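Local coordinates for putative pyrroline carboxylate reductase (Streptococcus pyogenes, PDB 2AHR) that catalyses the NAD(P)H-dependent reduction of 1-pyrroline-5-carboxylate to L-proline, the last step of proline biosynthesis, at the interface of chains A and B. Coordinates in Å, arbitrary orientation; residue numbers count along the deposited sequence, not the author numbering. Chains: chain A/B, putative pyrroline carboxylate reductase.

Contact 1: the interface of chains A and B. Residues chain A 116, 164, 168-169, 172, 201, 205; chain B 175, 200-201, 204.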
# COMPACT_ATOMS: atom_id res chain seq x y z
N ASN A 116 31.99 8.59 -16.02
CA ASN A 116 32.51 9.95 -16.05
C ASN A 116 33.99 9.99 -16.44
O ASN A 116 34.53 11.05 -16.77
CB ASN A 116 32.19 10.65 -14.73
CG ASN A 116 30.70 10.76 -14.49
OD1 ASN A 116 29.94 10.95 -15.43
ND2 ASN A 116 30.28 10.58 -13.25
N LEU A 164 27.76 3.55 -4.75
CA LEU A 164 27.79 5.00 -4.55
C LEU A 164 28.41 5.78 -5.69
O LEU A 164 28.03 6.91 -5.92
CB LEU A 164 28.54 5.37 -3.28
CG LEU A 164 27.94 5.10 -1.91
CD1 LEU A 164 28.91 5.69 -0.88
CD2 LEU A 164 26.60 5.75 -1.81
N SER A 168 25.81 4.81 -9.34
CA SER A 168 24.98 5.98 -9.10
C SER A 168 24.75 6.94 -10.29
O SER A 168 23.74 7.62 -10.32
CB SER A 168 25.47 6.75 -7.86
OG SER A 168 26.73 7.37 -8.10
N PRO A 169 25.72 7.06 -11.24
CA PRO A 169 25.41 7.91 -12.40
C PRO A 169 24.07 7.55 -13.06
O PRO A 169 23.36 8.43 -13.49
CB PRO A 169 26.57 7.65 -13.35
CG PRO A 169 27.72 7.39 -12.44
CD PRO A 169 27.11 6.55 -11.29
N ILE A 172 21.36 8.95 -10.76
CA ILE A 172 21.38 10.37 -11.01
C ILE A 172 20.66 10.71 -12.31
O ILE A 172 19.85 11.64 -12.34
CB ILE A 172 22.83 10.91 -11.03
CG1 ILE A 172 23.46 10.75 -9.63
CG2 ILE A 172 22.88 12.37 -11.51
CD1 ILE A 172 24.97 10.56 -9.65
N VAL A 201 21.39 20.99 -11.54
CA VAL A 201 22.06 19.89 -10.79
C VAL A 201 23.57 20.17 -10.72
O VAL A 201 24.21 20.11 -9.66
CB VAL A 201 21.84 18.52 -11.45
CG1 VAL A 201 22.79 17.47 -10.85
CG2 VAL A 201 20.38 18.06 -11.29
N ALA A 205 25.48 21.04 -7.00
CA ALA A 205 26.48 20.15 -6.47
C ALA A 205 27.82 20.90 -6.36
O ALA A 205 28.58 20.69 -5.42
CB ALA A 205 26.59 18.91 -7.32
N PHE B 175 18.21 14.14 -2.43
CA PHE B 175 18.66 12.96 -3.19
C PHE B 175 20.10 12.61 -2.84
O PHE B 175 20.41 11.45 -2.54
CB PHE B 175 18.50 13.25 -4.69
CG PHE B 175 18.85 12.09 -5.59
CD1 PHE B 175 17.98 11.01 -5.74
CD2 PHE B 175 20.04 12.09 -6.30
CE1 PHE B 175 18.29 9.95 -6.58
CE2 PHE B 175 20.37 11.02 -7.15
CZ PHE B 175 19.48 9.96 -7.29
N THR B 200 30.50 12.69 -7.93
CA THR B 200 29.85 11.89 -8.97
C THR B 200 28.66 12.62 -9.63
O THR B 200 28.56 12.66 -10.85
CB THR B 200 29.46 10.48 -8.44
OG1 THR B 200 30.64 9.82 -7.98
CG2 THR B 200 28.84 9.63 -9.53
N VAL B 201 27.78 13.19 -8.82
CA VAL B 201 26.66 14.02 -9.33
C VAL B 201 27.20 15.17 -10.21
O VAL B 201 26.69 15.44 -11.32
CB VAL B 201 25.85 14.61 -8.17
CG1 VAL B 201 24.90 15.72 -8.65
CG2 VAL B 201 25.05 13.49 -7.42
N SER B 204 28.69 13.56 -13.48
CA SER B 204 27.58 13.01 -14.26
C SER B 204 26.82 14.10 -14.99
O SER B 204 26.58 14.00 -16.21
CB SER B 204 26.57 12.28 -13.33
OG SER B 204 27.16 11.13 -12.77
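A:Ile172 on helix 158-185 of chain A faces B:Val201 on helix 190-210 of chain B, both backbones helical, and the 3-10 turn 115-119 carrying A:Asn116 closes one end of the patch. This stretch of the dimer interface shows how an apolar helix packing can be completed on one side by a polar bond. A:Ile172 pushes its CD1 methyl against CG2 of B:Val201 at 3.7 Å, the two side chains crossing obliquely. CG1 of A:Ile172 meets the ring of B:Phe175 edge-on and in plane, 4.0 Å from CE2 of B:Phe175, rather than lying over a face. The other branch of B:Val201, CG1, is anti to its backbone N (chi1 167°) and points away from A:Ile172, towards the second chain A helix. There CG1 of B:Val201 touches CG1 of A:Val201 at 3.5 Å, valine against its own counterpart at about a right angle, with the CB methyl of A:Ala205 alongside. B:Val201 thus touches two helices of chain A, 158-185 and 190-210, a different branch on each. Further along, the CG2 methyl of B:Thr200 rests on the ring of A:Pro169, 3.8 Å from CG of A:Pro169, and also approaches OG of A:Ser168. That hydroxyl is turned back to its own helix, donating to the carbonyl O of A:Leu164 from above the carbonyl plane; its contact with B:Thr200 is with a methyl. B:Ser204 bonds within its own helix and across the interface: its OG donates to O of B:Thr200 at 2.8 Å and accepts from ND2 of A:Asn116. This amide ND2 of A:Asn116 reaches OG of B:Ser204 at 3.2 Å, nearly straight (167° at H). The serine oxygen lies almost in the amide plane of A:Asn116.

Contact 2: the interface of chains A and B. Residues chain A 171, 175, 178-179, 236, 241; chain B 171, 175, 241-242, 244-245.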
# COMPACT_ATOMS: atom_id res chain seq x y z
N TYR A 171 21.44 6.31 -11.53
CA TYR A 171 20.37 6.76 -10.63
C TYR A 171 20.22 8.25 -10.71
O TYR A 171 19.11 8.76 -10.73
CB TYR A 171 20.61 6.30 -9.18
CG TYR A 171 20.99 4.83 -9.10
CD1 TYR A 171 20.51 3.92 -10.05
CD2 TYR A 171 21.79 4.34 -8.08
CE1 TYR A 171 20.84 2.56 -9.99
CE2 TYR A 171 22.13 2.99 -8.00
CZ TYR A 171 21.65 2.11 -8.97
OH TYR A 171 21.97 0.77 -8.93
N PHE A 175 17.01 10.33 -12.12
CA PHE A 175 16.46 11.42 -11.32
C PHE A 175 16.28 12.71 -12.14
O PHE A 175 15.23 13.37 -12.11
CB PHE A 175 17.40 11.64 -10.13
CG PHE A 175 16.98 12.77 -9.21
CD1 PHE A 175 15.97 12.59 -8.26
CD2 PHE A 175 17.61 14.01 -9.29
CE1 PHE A 175 15.59 13.63 -7.40
CE2 PHE A 175 17.25 15.04 -8.45
CZ PHE A 175 16.23 14.85 -7.49
N ALA A 178 13.53 12.33 -14.48
CA ALA A 178 12.23 12.46 -13.83
C ALA A 178 11.87 13.95 -13.70
O ALA A 178 10.73 14.34 -13.92
CB ALA A 178 12.26 11.78 -12.48
N LEU A 179 12.86 14.79 -13.38
CA LEU A 179 12.63 16.22 -13.24
C LEU A 179 12.17 16.78 -14.57
O LEU A 179 11.20 17.53 -14.64
CB LEU A 179 13.91 16.96 -12.73
CG LEU A 179 14.25 16.71 -11.24
CD1 LEU A 179 15.59 17.34 -10.86
CD2 LEU A 179 13.13 17.26 -10.33
N LEU A 236 7.97 14.61 -1.32
CA LEU A 236 9.10 13.67 -1.44
C LEU A 236 9.18 12.77 -0.20
O LEU A 236 9.49 11.58 -0.31
CB LEU A 236 10.44 14.41 -1.62
CG LEU A 236 10.74 15.12 -2.95
CD1 LEU A 236 12.09 15.80 -2.92
CD2 LEU A 236 10.66 14.17 -4.16
N LEU A 241 11.17 9.39 -1.03
CA LEU A 241 12.39 9.55 -1.83
C LEU A 241 13.62 8.92 -1.17
O LEU A 241 14.34 8.15 -1.80
CB LEU A 241 12.67 11.02 -2.16
CG LEU A 241 14.02 11.10 -2.91
CD1 LEU A 241 13.81 10.74 -4.38
CD2 LEU A 241 14.67 12.41 -2.77
N TYR B 171 15.54 19.49 -3.75
CA TYR B 171 15.26 18.10 -4.11
C TYR B 171 16.54 17.35 -4.51
O TYR B 171 16.70 16.18 -4.18
CB TYR B 171 14.17 18.01 -5.20
CG TYR B 171 12.98 18.90 -4.93
CD1 TYR B 171 12.61 19.25 -3.61
CD2 TYR B 171 12.20 19.39 -5.98
CE1 TYR B 171 11.52 20.08 -3.36
CE2 TYR B 171 11.08 20.22 -5.73
CZ TYR B 171 10.76 20.56 -4.43
OH TYR B 171 9.67 21.38 -4.17
N PHE B 175 18.21 14.14 -2.43
CA PHE B 175 18.66 12.96 -3.19
C PHE B 175 20.10 12.61 -2.84
O PHE B 175 20.41 11.45 -2.54
CB PHE B 175 18.50 13.25 -4.69
CG PHE B 175 18.85 12.09 -5.59
CD1 PHE B 175 17.98 11.01 -5.74
CD2 PHE B 175 20.04 12.09 -6.30
CE1 PHE B 175 18.29 9.95 -6.58
CE2 PHE B 175 20.37 11.02 -7.15
CZ PHE B 175 19.48 9.96 -7.29
N LEU B 241 10.63 5.84 -8.15
CA LEU B 241 11.43 7.07 -8.07
C LEU B 241 10.85 8.14 -8.99
O LEU B 241 10.61 9.28 -8.56
CB LEU B 241 12.91 6.83 -8.40
CG LEU B 241 13.73 8.12 -8.55
CD1 LEU B 241 13.99 8.72 -7.20
CD2 LEU B 241 15.02 7.88 -9.20
N THR B 242 10.61 7.77 -10.25
CA THR B 242 10.14 8.75 -11.25
C THR B 242 8.80 9.40 -10.88
O THR B 242 8.64 10.62 -10.99
CB THR B 242 10.11 8.16 -12.71
OG1 THR B 242 11.45 7.82 -13.13
CG2 THR B 242 9.57 9.18 -13.72
N THR B 244 7.50 9.54 -7.88
CA THR B 244 7.74 10.35 -6.67
C THR B 244 8.23 11.77 -7.03
O THR B 244 7.65 12.76 -6.57
CB THR B 244 8.70 9.60 -5.77
OG1 THR B 244 7.98 8.46 -5.22
CG2 THR B 244 9.26 10.49 -4.65
N VAL B 245 9.26 11.88 -7.86
CA VAL B 245 9.80 13.20 -8.26
C VAL B 245 8.73 14.04 -8.96
O VAL B 245 8.55 15.23 -8.67
CB VAL B 245 11.03 13.01 -9.18
CG1 VAL B 245 11.60 14.37 -9.69
CG2 VAL B 245 12.12 12.23 -8.46
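A:Phe175 and B:Phe175, equivalent residues on the two copies of helix 158-185, stack on each other in the all-helical dimerisation region of the pyrroline-5-carboxylate reductase family. The aromatic contact is a parallel, offset one: ring centroids lie 4.2 Å apart, the planes are tilted by 17°, and CG of each ring sits over the centre of the other. The side chains run past each other in opposite directions, as expected of a pair related by the two-fold. In A:Phe175, CG is anti to the backbone N (chi1 178°), which carries the ring across to its twin and brings its tip, CZ, to 3.6 Å from the carbonyl O of B:Tyr171; this is van der Waals contact, not a hydrogen bond. The exchange is reciprocal, CZ of B:Phe175 likewise reaching the carbonyl O of A:Tyr171.

Aliphatic packing surrounds the stack. B:Val245 works with both branches: CG2 lies beside CD1 of A:Phe175 at 3.9 Å, while CG1, anti to the backbone N (chi1 177°), presses on CD2 of A:Leu179 at 3.3 Å, a tight fit for two methyls. Between these branches, CB of B:Val245 meets the CB methyl of A:Ala178 at 3.7 Å. The same alanine methyl also touches B:Thr242, whose CG2 methyl approaches it. A second self-pairing joins A:Leu241 and B:Leu241, met tip to tip through their CD1 methyls at 3.5 Å, again close. The other methyl of A:Leu241, CD2, lies against the backbone of B:Phe175 near its CA.

Methyl-to-aromatic contact marks the far end, where A:Leu236 crosses B:Tyr171 at about a right angle. CD1 of A:Leu236 touches the ring at CD1 of B:Tyr171, 3.6 Å away, and also the CB of the tyrosine, so it meets the base of the side chain rather than its hydroxyl. CD2 of the same leucine turns to the CG2 methyl of B:Thr244, 4.0 Å away.

The centres of the C-alpha atoms of contact 1 and contact 2 lie about 13 Å apart, and B:Phe175 belongs to both: its ring offers an edge to contact 1 and a face to contact 2. Helix 158-185 runs through both patches, joined by helix 190-210 and the 3-10 turn 115-119 in the first and by helices 228-239 and 241-258 in the second. Each patch holds residues that meet their own counterparts, and the other contacts of both recur with the chains exchanged. Together they link the helical regions of two subunits through the shared phenylalanine, consistent with the domain swapping noted for this enzyme and with a dimer as the building block of its ten-chain assembly.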